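Local atomic coordinates of possible TctC subunit of the Tripartite Tricarboxylate Transport(TTT) Family (Rhodopseudomonas palustris, PDB entry 6HKE), a protein that binds malate as the periplasmic receptor of a tripartite tricarboxylate transporter and probably delivers it to the membrane components for uptake. Residues A[140-146]-A[166-172]. The protein carries 2 engineered substitutions. Sequence-based numbering, arbitrary orientation.
Sequences LNVAHAG and PTGVPFS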
loop_
_atom_site.group_PDB
_atom_site.type_symbol
_atom_site.label_atom_id
_atom_site.label_comp_id
_atom_site.label_asym_id
_atom_site.label_seq_id
_atom_site.Cartn_x
_atom_site.Cartn_y
_atom_site.Cartn_z
ATOM N N LEU A 140 -24.075 5.124 -3.518
ATOM C CA LEU A 140 -22.851 4.286 -3.608
ATOM C C LEU A 140 -21.899 4.612 -2.454
ATOM O O LEU A 140 -21.809 5.787 -2.047
ATOM C CB LEU A 140 -22.177 4.504 -4.963
ATOM C CG LEU A 140 -22.988 4.054 -6.175
ATOM C CD1 LEU A 140 -22.094 3.981 -7.393
ATOM C CD2 LEU A 140 -23.670 2.711 -5.942
ATOM N N ASN A 141 -21.230 3.571 -1.962
ATOM C CA ASN A 141 -20.202 3.613 -0.897
ATOM C C ASN A 141 -18.907 3.026 -1.456
ATOM O O ASN A 141 -18.909 1.848 -1.877
ATOM C CB ASN A 141 -20.635 2.833 0.347
ATOM C CG ASN A 141 -21.900 3.362 0.988
ATOM O OD1 ASN A 141 -22.761 2.585 1.373
ATOM N ND2 ASN A 141 -22.022 4.671 1.105
ATOM N N VAL A 142 -17.847 3.829 -1.463
ATOM C CA VAL A 142 -16.474 3.404 -1.844
ATOM C C VAL A 142 -15.692 3.214 -0.551
ATOM O O VAL A 142 -15.712 4.096 0.298
ATOM C CB VAL A 142 -15.798 4.417 -2.782
ATOM C CG1 VAL A 142 -14.459 3.912 -3.286
ATOM C CG2 VAL A 142 -16.701 4.756 -3.944
ATOM N N ALA A 143 -15.055 2.072 -0.403
ATOM C CA ALA A 143 -14.250 1.735 0.787
ATOM C C ALA A 143 -12.821 2.242 0.580
ATOM O O ALA A 143 -12.278 2.097 -0.530
ATOM C CB ALA A 143 -14.310 0.249 1.034
ATOM N N HIS A 144 -12.230 2.817 1.624
ATOM C CA HIS A 144 -10.779 3.141 1.700
ATOM C C HIS A 144 -10.347 3.008 3.164
ATOM O O HIS A 144 -11.241 2.857 4.022
ATOM C CB HIS A 144 -10.518 4.527 1.111
ATOM C CG HIS A 144 -11.239 5.618 1.820
ATOM N ND1 HIS A 144 -10.768 6.163 2.993
ATOM C CD2 HIS A 144 -12.386 6.272 1.527
ATOM C CE1 HIS A 144 -11.583 7.122 3.401
ATOM N NE2 HIS A 144 -12.598 7.212 2.514
ATOM N N ALA A 145 -9.039 3.051 3.427
ATOM C CA ALA A 145 -8.426 3.004 4.770
ATOM C C ALA A 145 -7.872 4.379 5.191
ATOM O O ALA A 145 -6.880 4.416 5.957
ATOM C CB ALA A 145 -7.352 1.951 4.769
ATOM N N GLY A 146 -8.509 5.480 4.780
ATOM C CA GLY A 146 -8.175 6.848 5.236
ATOM C C GLY A 146 -7.324 7.626 4.240
ATOM O O GLY A 146 -6.736 7.010 3.313
ATOM N N PRO A 166 -18.743 9.755 -5.369
ATOM C CA PRO A 166 -19.534 8.983 -4.411
ATOM C C PRO A 166 -19.012 9.142 -2.978
ATOM O O PRO A 166 -17.882 9.563 -2.810
ATOM C CB PRO A 166 -19.350 7.525 -4.858
ATOM C CG PRO A 166 -18.029 7.529 -5.596
ATOM C CD PRO A 166 -17.912 8.901 -6.229
ATOM N N THR A 167 -19.826 8.783 -1.989
ATOM C CA THR A 167 -19.430 8.703 -0.558
ATOM C C THR A 167 -18.227 7.759 -0.380
ATOM O O THR A 167 -18.271 6.634 -0.911
ATOM C CB THR A 167 -20.590 8.208 0.309
ATOM O OG1 THR A 167 -21.708 9.016 -0.048
ATOM C CG2 THR A 167 -20.299 8.291 1.791
ATOM N N GLY A 168 -17.216 8.188 0.379
ATOM C CA GLY A 168 -16.145 7.313 0.887
ATOM C C GLY A 168 -16.526 6.800 2.261
ATOM O O GLY A 168 -17.127 7.567 3.021
ATOM N N VAL A 169 -16.252 5.528 2.547
ATOM C CA VAL A 169 -16.439 4.902 3.888
ATOM C C VAL A 169 -15.041 4.510 4.358
ATOM O O VAL A 169 -14.373 3.690 3.720
ATOM C CB VAL A 169 -17.417 3.708 3.831
ATOM C CG1 VAL A 169 -17.694 3.106 5.196
ATOM C CG2 VAL A 169 -18.736 4.085 3.187
ATOM N N PRO A 170 -14.540 5.117 5.457
ATOM C CA PRO A 170 -13.190 4.850 5.936
ATOM C C PRO A 170 -13.127 3.584 6.799
ATOM O O PRO A 170 -13.982 3.402 7.656
ATOM C CB PRO A 170 -12.879 6.113 6.760
ATOM C CG PRO A 170 -14.211 6.533 7.332
ATOM C CD PRO A 170 -15.246 6.088 6.313
ATOM N N PHE A 171 -12.094 2.767 6.581
ATOM C CA PHE A 171 -11.824 1.522 7.342
ATOM C C PHE A 171 -10.461 1.655 8.024
ATOM O O PHE A 171 -9.712 2.566 7.690
ATOM C CB PHE A 171 -11.904 0.300 6.417
ATOM C CG PHE A 171 -13.310 -0.076 6.021
ATOM C CD1 PHE A 171 -13.951 0.575 4.981
ATOM C CD2 PHE A 171 -14.014 -1.032 6.740
ATOM C CE1 PHE A 171 -15.254 0.241 4.643
ATOM C CE2 PHE A 171 -15.316 -1.356 6.408
ATOM C CZ PHE A 171 -15.939 -0.711 5.369
ATOM N N SER A 172 -10.181 0.775 8.982
ATOM C CA SER A 172 -8.893 0.653 9.713
ATOM C C SER A 172 -7.819 0.027 8.809
ATOM O O SER A 172 -6.640 0.017 9.230
ATOM C CB SER A 172 -9.071 -0.166 10.981
ATOM O OG SER A 172 -9.677 -1.427 10.708
#
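Val142 and His144 exchange backbone hydrogen bonds with Thr167, Val169 and Phe171, pairing two parallel strands of a beta-alpha-beta unit whose crossover is helix 150-162, in one domain of this periplasmic binding protein. Val142 N reaches Thr167 O at 2.9 Å, and Val169 N reaches Val142 O at 2.7 Å.

On the face that meets the crossover helix, His144 holds its ring over the second strand. Chi1 of 60° sets CG between the backbone N and the carbonyl carbon, swinging the imidazole across toward Gly168 and Pro170. Pro170 CA lies over one ring face, 4.1 Å from the centroid, in a CH-pi contact, while Gly168 CA comes up at the edge. Glycine suits that spot, since a CB would collide with His144 NE2. Proline, lacking an N-H, is tolerated at Pro170 because its neighbours Val169 and Phe171 donate the bonds to 140-146. An alanine in place of His144 would probably leave Pro170 without its aromatic cover and Gly146 N without its side-chain acceptor. Back toward the strand starts, Val142 CG2 presses tightly on Pro166 CG at 3.5 Å.

On the opposite face, Val169 turns CG1 anti to its N (chi1 -176°), leaving CG2 to meet the aliphatic CB of Asn141 at 3.6 Å; the asparagine's polar end suits this partly exposed place beside Thr167. Ala143 is small enough to admit the Phe171 ring, whose CE1 lies 3.7 Å from its CB; Phe171 also packs on helix 174-182.

Beyond the strand, Ala145 touches the bound malate, and its N is hydrogen-bonded to OG of malate-binding Ser151. Gly146 N donates back to His144 ND1 at 3.0 Å, almost exactly in the imidazole plane.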